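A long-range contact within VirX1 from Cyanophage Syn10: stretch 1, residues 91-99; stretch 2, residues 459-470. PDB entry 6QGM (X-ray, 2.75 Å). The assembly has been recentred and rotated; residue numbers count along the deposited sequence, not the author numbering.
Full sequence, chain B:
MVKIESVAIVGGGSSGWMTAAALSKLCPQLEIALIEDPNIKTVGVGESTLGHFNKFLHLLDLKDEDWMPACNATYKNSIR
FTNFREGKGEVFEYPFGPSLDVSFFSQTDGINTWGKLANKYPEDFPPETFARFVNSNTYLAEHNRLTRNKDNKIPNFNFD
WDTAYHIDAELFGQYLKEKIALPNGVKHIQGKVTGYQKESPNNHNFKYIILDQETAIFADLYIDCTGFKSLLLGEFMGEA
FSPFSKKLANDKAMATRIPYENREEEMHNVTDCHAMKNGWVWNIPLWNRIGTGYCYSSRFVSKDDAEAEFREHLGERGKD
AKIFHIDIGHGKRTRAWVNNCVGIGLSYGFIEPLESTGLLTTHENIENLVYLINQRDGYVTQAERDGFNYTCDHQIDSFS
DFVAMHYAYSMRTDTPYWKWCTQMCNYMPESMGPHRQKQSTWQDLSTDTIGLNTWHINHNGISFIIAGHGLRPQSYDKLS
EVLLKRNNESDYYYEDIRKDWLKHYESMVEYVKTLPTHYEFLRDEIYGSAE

Stretch 1 91-99: VFEYPFGPS
Stretch 2 459-470: HNGISFIIAGHG

How do the two backbones run past each other? Residues 91-95 form an extended strand, with phi/psi from -146/158 at Phe 92 to -111/89 at Tyr 94, and residues 462-468 form a helix. Their axes are antiparallel, 176° between N-to-C directions, and approach to 8.0 Å. The register is set by Phe 92 CA, 5.4 Å from Gly 468 CA, and by Tyr 94 CA, 5.7 Å from Phe 464 CA: two residues of strand span one helical turn. Gly 461 (123/-47) sits at the N-cap position, right before the helix, and Gly 470 (94/27) ends it in a Schellman motif. Within the helix, Gly 468 N bonds to Phe 464 O at 3.1 Å and His 469 N to Ile 465 O at 3.0 Å.

What lets the strand come so close at Phe 92? The answer is Gly 468. Phe 92 points toward the helix (chi1 64°, p; chi2 90°) and lays one ring face over the glycine, whose CA sits 3.7 Å from the ring centroid and 19° off the normal, a CH-pi contact; the closest pair is Phe 92 CG to Gly 468 CA, 3.5 Å. A CB on Gly 468 would lie 2.2 Å from Phe 92 CD1, so the bare backbone makes room for the ring. The edge of Phe 92 also meets the face of His 469 (chi1 -84°, m; chi2 -38°), with centroids 5.4 Å apart and planes at 66°. Ile 465, m at both chi angles, brings CD1 to 4.2 Å from Phe 92 CE1.

How is the next turn packed? Phe 464 (chi1 -68°, m; chi2 -82°) points toward the strand, and its ring packs against the side chains of Tyr 94 and Pro 95, while its CB lies 3.9 Å from Glu 93 O. Its CD2 is 3.4 Å from Tyr 94 CD1, the rings meeting obliquely with planes at 33° and centroids 5.2 Å apart, while its CE1 is 3.7 Å from Pro 95 CD, on a ring puckered C-gamma endo.

Where does the tyrosine end, and does polarity help? Tyr 94 (chi1 -177°, t; chi2 20°) leaves its backbone sideways but carries OH to 3.4 Å from Gly 461 CA. A CB there would fall 2.8 Å from Tyr 94 OH, and the glycine's own backbone angles would jam it against the preceding carbonyl. Asn 460 (chi1 -163°, t; chi2 -30°) brings ND2 to 3.5 Å from Pro 98 O, yet no hydrogen bond crosses the contact. The 501 Å² buried between the stretches therefore rests chiefly on aromatic and apolar packing.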

ATOM      1  N   VAL B  91      -6.514 -30.379 -19.641  1.00 55.50           N
ATOM      2  CA  VAL B  91      -5.126 -30.159 -19.146  1.00 53.93           C
ATOM      3  C   VAL B  91      -4.734 -28.698 -19.372  1.00 52.04           C
ATOM      4  O   VAL B  91      -5.115 -28.127 -20.385  1.00 53.73           O
ATOM      5  CB  VAL B  91      -4.141 -31.109 -19.846  1.00 53.41           C
ATOM      6  CG1 VAL B  91      -2.743 -30.963 -19.274  1.00 54.55           C
ATOM      7  CG2 VAL B  91      -4.600 -32.551 -19.775  1.00 54.81           C
ATOM      8  N   PHE B  92      -3.990 -28.133 -18.436  1.00 51.20           N
ATOM      9  CA  PHE B  92      -3.303 -26.838 -18.605  1.00 51.93           C
ATOM     10  C   PHE B  92      -1.990 -26.890 -17.831  1.00 53.70           C
ATOM     11  O   PHE B  92      -1.851 -27.737 -16.935  1.00 54.24           O
ATOM     12  CB  PHE B  92      -4.227 -25.683 -18.232  1.00 51.50           C
ATOM     13  CG  PHE B  92      -4.687 -25.615 -16.801  1.00 52.37           C
ATOM     14  CD1 PHE B  92      -3.963 -24.906 -15.852  1.00 54.62           C
ATOM     15  CD2 PHE B  92      -5.888 -26.179 -16.416  1.00 53.23           C
ATOM     16  CE1 PHE B  92      -4.411 -24.800 -14.540  1.00 53.27           C
ATOM     17  CE2 PHE B  92      -6.331 -26.076 -15.105  1.00 53.96           C
ATOM     18  CZ  PHE B  92      -5.587 -25.399 -14.169  1.00 53.68           C
ATOM     19  N   GLU B  93      -1.039 -26.039 -18.217  1.00 54.14           N
ATOM     20  CA  GLU B  93       0.312 -26.024 -17.617  1.00 53.81           C
ATOM     21  C   GLU B  93       0.505 -24.711 -16.856  1.00 54.67           C
ATOM     22  O   GLU B  93      -0.116 -23.683 -17.225  1.00 56.69           O
ATOM     23  CB  GLU B  93       1.365 -26.201 -18.702  1.00 56.96           C
ATOM     24  CG  GLU B  93       1.062 -27.327 -19.679  1.00 59.58           C
ATOM     25  CD  GLU B  93       1.626 -28.704 -19.358  1.00 59.40           C
ATOM     26  OE1 GLU B  93       2.463 -28.822 -18.417  1.00 59.28           O
ATOM     27  OE2 GLU B  93       1.229 -29.667 -20.064  1.00 57.32           O
ATOM     28  N   TYR B  94       1.302 -24.791 -15.793  1.00 54.37           N
ATOM     29  CA  TYR B  94       2.095 -23.676 -15.218  1.00 50.74           C
ATOM     30  C   TYR B  94       3.554 -24.004 -15.507  1.00 49.86           C
ATOM     31  O   TYR B  94       4.195 -24.694 -14.721  1.00 47.43           O
ATOM     32  CB  TYR B  94       1.807 -23.513 -13.722  1.00 50.79           C
ATOM     33  CG  TYR B  94       2.511 -22.363 -13.053  1.00 52.21           C
ATOM     34  CD1 TYR B  94       3.008 -21.306 -13.800  1.00 55.10           C
ATOM     35  CD2 TYR B  94       2.684 -22.319 -11.674  1.00 52.84           C
ATOM     36  CE1 TYR B  94       3.640 -20.229 -13.197  1.00 54.79           C
ATOM     37  CE2 TYR B  94       3.307 -21.247 -11.056  1.00 52.60           C
ATOM     38  CZ  TYR B  94       3.796 -20.204 -11.823  1.00 53.77           C
ATOM     39  OH  TYR B  94       4.416 -19.129 -11.258  1.00 58.69           O
ATOM     40  N   PRO B  95       4.094 -23.571 -16.675  1.00 50.54           N
ATOM     41  CA  PRO B  95       5.489 -23.832 -17.041  1.00 49.36           C
ATOM     42  C   PRO B  95       6.424 -22.885 -16.287  1.00 49.61           C
ATOM     43  O   PRO B  95       5.969 -21.829 -15.930  1.00 48.93           O
ATOM     44  CB  PRO B  95       5.502 -23.533 -18.538  1.00 49.40           C
ATOM     45  CG  PRO B  95       4.506 -22.418 -18.671  1.00 49.60           C
ATOM     46  CD  PRO B  95       3.403 -22.776 -17.700  1.00 49.10           C
ATOM     47  N   PHE B  96       7.686 -23.263 -16.068  1.00 52.38           N
ATOM     48  CA  PHE B  96       8.702 -22.418 -15.386  1.00 54.90           C
ATOM     49  C   PHE B  96       9.187 -21.332 -16.354  1.00 55.91           C
ATOM     50  O   PHE B  96       9.348 -21.570 -17.568  1.00 57.99           O
ATOM     51  CB  PHE B  96       9.860 -23.266 -14.878  1.00 57.57           C
ATOM     52  CG  PHE B  96       9.541 -24.019 -13.619  1.00 60.33           C
ATOM     53  CD1 PHE B  96       9.242 -23.339 -12.449  1.00 61.45           C
ATOM     54  CD2 PHE B  96       9.540 -25.403 -13.599  1.00 66.09           C
ATOM     55  CE1 PHE B  96       8.948 -24.027 -11.276  1.00 64.02           C
ATOM     56  CE2 PHE B  96       9.244 -26.094 -12.426  1.00 66.56           C
ATOM     57  CZ  PHE B  96       8.929 -25.407 -11.264  1.00 65.91           C
ATOM     58  N   GLY B  97       9.393 -20.138 -15.814  1.00 56.35           N
ATOM     59  CA  GLY B  97       9.785 -18.955 -16.589  1.00 58.32           C
ATOM     60  C   GLY B  97       9.935 -17.745 -15.682  1.00 60.57           C
ATOM     61  O   GLY B  97       9.091 -17.498 -14.822  1.00 55.34           O
ATOM     62  N   PRO B  98      10.950 -16.889 -15.917  1.00 68.32           N
ATOM     63  CA  PRO B  98      11.139 -15.717 -15.066  1.00 69.93           C
ATOM     64  C   PRO B  98       9.974 -14.746 -15.310  1.00 70.12           C
ATOM     65  O   PRO B  98       9.437 -14.220 -14.352  1.00 75.72           O
ATOM     66  CB  PRO B  98      12.478 -15.157 -15.552  1.00 73.66           C
ATOM     67  CG  PRO B  98      12.536 -15.561 -17.030  1.00 74.75           C
ATOM     68  CD  PRO B  98      11.819 -16.898 -17.113  1.00 71.48           C
ATOM     69  N   SER B  99       9.588 -14.602 -16.582  1.00 70.05           N
ATOM     70  CA  SER B  99       8.668 -13.561 -17.118  1.00 70.04           C
ATOM     71  C   SER B  99       7.913 -14.116 -18.328  1.00 67.66           C
ATOM     72  O   SER B  99       8.392 -15.084 -18.928  1.00 67.34           O
ATOM     73  CB  SER B  99       9.412 -12.296 -17.499  1.00 73.10           C
ATOM     74  OG  SER B  99      10.401 -12.563 -18.494  1.00 76.26           O
ATOM     75  N   HIS B 459       0.670 -10.604 -11.535  1.00 69.77           N
ATOM     76  CA  HIS B 459      -0.038 -11.871 -11.199  1.00 69.82           C
ATOM     77  C   HIS B 459       0.888 -13.089 -11.371  1.00 69.32           C
ATOM     78  O   HIS B 459       0.367 -14.184 -11.499  1.00 73.10           O
ATOM     79  CB  HIS B 459      -1.283 -12.044 -12.077  1.00 69.49           C
ATOM     80  CG  HIS B 459      -2.289 -10.945 -12.045  1.00 68.80           C
ATOM     81  ND1 HIS B 459      -2.234  -9.873 -11.186  1.00 69.19           N
ATOM     82  CD2 HIS B 459      -3.428 -10.804 -12.761  1.00 67.55           C
ATOM     83  CE1 HIS B 459      -3.318  -9.126 -11.353  1.00 69.47           C
ATOM     84  NE2 HIS B 459      -4.074  -9.691 -12.298  1.00 67.47           N
ATOM     85  N   ASN B 460       2.208 -12.902 -11.392  1.00 69.77           N
ATOM     86  CA  ASN B 460       3.200 -13.961 -11.715  1.00 71.05           C
ATOM     87  C   ASN B 460       2.710 -15.316 -11.193  1.00 64.30           C
ATOM     88  O   ASN B 460       3.074 -15.669 -10.062  1.00 63.28           O
ATOM     89  CB  ASN B 460       4.608 -13.608 -11.190  1.00 82.03           C
ATOM     90  CG  ASN B 460       5.749 -14.414 -11.813  1.00 91.30           C
ATOM     91  OD1 ASN B 460       5.577 -15.576 -12.222  1.00 95.72           O
ATOM     92  ND2 ASN B 460       6.938 -13.813 -11.878  1.00 89.53           N
ATOM     93  N   GLY B 461       1.947 -16.057 -12.004  1.00 56.41           N
ATOM     94  CA  GLY B 461       1.537 -17.432 -11.679  1.00 54.85           C
ATOM     95  C   GLY B 461       0.028 -17.586 -11.679  1.00 55.56           C
ATOM     96  O   GLY B 461      -0.482 -18.562 -12.279  1.00 53.51           O
ATOM     97  N   ILE B 462      -0.666 -16.652 -11.028  1.00 56.81           N
ATOM     98  CA  ILE B 462      -2.153 -16.569 -11.018  1.00 56.59           C
ATOM     99  C   ILE B 462      -2.657 -16.608 -12.466  1.00 53.66           C
ATOM    100  O   ILE B 462      -3.679 -17.292 -12.719  1.00 54.16           O
ATOM    101  CB  ILE B 462      -2.635 -15.317 -10.257  1.00 59.73           C
ATOM    102  CG1 ILE B 462      -2.512 -15.529  -8.743  1.00 61.44           C
ATOM    103  CG2 ILE B 462      -4.069 -14.959 -10.652  1.00 60.13           C
ATOM    104  CD1 ILE B 462      -2.553 -14.251  -7.938  1.00 61.54           C
ATOM    105  N   SER B 463      -1.982 -15.904 -13.373  1.00 51.34           N
ATOM    106  CA  SER B 463      -2.414 -15.778 -14.784  1.00 51.62           C
ATOM    107  C   SER B 463      -2.574 -17.174 -15.409  1.00 50.28           C
ATOM    108  O   SER B 463      -3.609 -17.401 -16.054  1.00 49.96           O
ATOM    109  CB  SER B 463      -1.483 -14.897 -15.565  1.00 52.98           C
ATOM    110  OG  SER B 463      -1.722 -13.542 -15.251  1.00 57.74           O
ATOM    111  N   PHE B 464      -1.630 -18.093 -15.184  1.00 47.66           N
ATOM    112  CA  PHE B 464      -1.668 -19.445 -15.797  1.00 48.08           C
ATOM    113  C   PHE B 464      -2.848 -20.255 -15.235  1.00 47.22           C
ATOM    114  O   PHE B 464      -3.461 -21.031 -15.975  1.00 46.62           O
ATOM    115  CB  PHE B 464      -0.360 -20.194 -15.549  1.00 49.20           C
ATOM    116  CG  PHE B 464       0.829 -19.615 -16.267  1.00 47.87           C
ATOM    117  CD1 PHE B 464       1.079 -19.915 -17.596  1.00 47.35           C
ATOM    118  CD2 PHE B 464       1.678 -18.744 -15.606  1.00 48.56           C
ATOM    119  CE1 PHE B 464       2.167 -19.361 -18.251  1.00 48.14           C
ATOM    120  CE2 PHE B 464       2.770 -18.194 -16.258  1.00 49.02           C
ATOM    121  CZ  PHE B 464       2.997 -18.486 -17.586  1.00 49.47           C
ATOM    122  N   ILE B 465      -3.151 -20.075 -13.957  1.00 49.47           N
ATOM    123  CA  ILE B 465      -4.188 -20.846 -13.208  1.00 50.28           C
ATOM    124  C   ILE B 465      -5.592 -20.389 -13.641  1.00 48.16           C
ATOM    125  O   ILE B 465      -6.383 -21.263 -14.046  1.00 50.22           O
ATOM    126  CB  ILE B 465      -3.968 -20.704 -11.690  1.00 52.98           C
ATOM    127  CG1 ILE B 465      -2.578 -21.184 -11.263  1.00 53.43           C
ATOM    128  CG2 ILE B 465      -5.062 -21.435 -10.917  1.00 55.23           C
ATOM    129  CD1 ILE B 465      -2.191 -22.548 -11.790  1.00 53.00           C
ATOM    130  N   ILE B 466      -5.893 -19.091 -13.582  1.00 46.32           N
ATOM    131  CA  ILE B 466      -7.237 -18.559 -13.971  1.00 48.09           C
ATOM    132  C   ILE B 466      -7.442 -18.666 -15.495  1.00 46.11           C
ATOM    133  O   ILE B 466      -8.597 -18.892 -15.913  1.00 45.45           O
ATOM    134  CB  ILE B 466      -7.487 -17.134 -13.425  1.00 48.97           C
ATOM    135  CG1 ILE B 466      -6.548 -16.090 -14.027  1.00 49.68           C
ATOM    136  CG2 ILE B 466      -7.437 -17.129 -11.905  1.00 49.97           C
ATOM    137  CD1 ILE B 466      -6.814 -14.687 -13.554  1.00 49.56           C
ATOM    138  N   ALA B 467      -6.376 -18.558 -16.293  1.00 45.56           N
ATOM    139  CA  ALA B 467      -6.400 -18.840 -17.754  1.00 46.30           C
ATOM    140  C   ALA B 467      -6.858 -20.283 -17.989  1.00 47.13           C
ATOM    141  O   ALA B 467      -7.805 -20.478 -18.793  1.00 49.00           O
ATOM    142  CB  ALA B 467      -5.049 -18.600 -18.385  1.00 44.27           C
ATOM    143  N   GLY B 468      -6.211 -21.246 -17.312  1.00 46.50           N
ATOM    144  CA  GLY B 468      -6.483 -22.691 -17.435  1.00 46.32           C
ATOM    145  C   GLY B 468      -7.873 -23.044 -16.963  1.00 49.29           C
ATOM    146  O   GLY B 468      -8.433 -24.036 -17.476  1.00 54.57           O
ATOM    147  N   HIS B 469      -8.416 -22.281 -16.014  1.00 48.46           N
ATOM    148  CA  HIS B 469      -9.788 -22.492 -15.478  1.00 50.23           C
ATOM    149  C   HIS B 469     -10.818 -21.843 -16.409  1.00 50.69           C
ATOM    150  O   HIS B 469     -12.009 -21.976 -16.130  1.00 52.34           O
ATOM    151  CB  HIS B 469      -9.892 -21.963 -14.045  1.00 52.25           C
ATOM    152  CG  HIS B 469      -9.414 -22.920 -13.004  1.00 55.00           C
ATOM    153  ND1 HIS B 469      -9.628 -24.282 -13.087  1.00 55.87           N
ATOM    154  CD2 HIS B 469      -8.771 -22.716 -11.831  1.00 55.64           C
ATOM    155  CE1 HIS B 469      -9.122 -24.869 -12.021  1.00 56.34           C
ATOM    156  NE2 HIS B 469      -8.586 -23.926 -11.231  1.00 56.07           N
ATOM    157  N   GLY B 470     -10.366 -21.148 -17.457  1.00 49.96           N
ATOM    158  CA  GLY B 470     -11.207 -20.622 -18.550  1.00 48.67           C
ATOM    159  C   GLY B 470     -11.644 -19.187 -18.319  1.00 46.55           C
ATOM    160  O   GLY B 470     -12.670 -18.800 -18.860  1.00 46.57           O
TER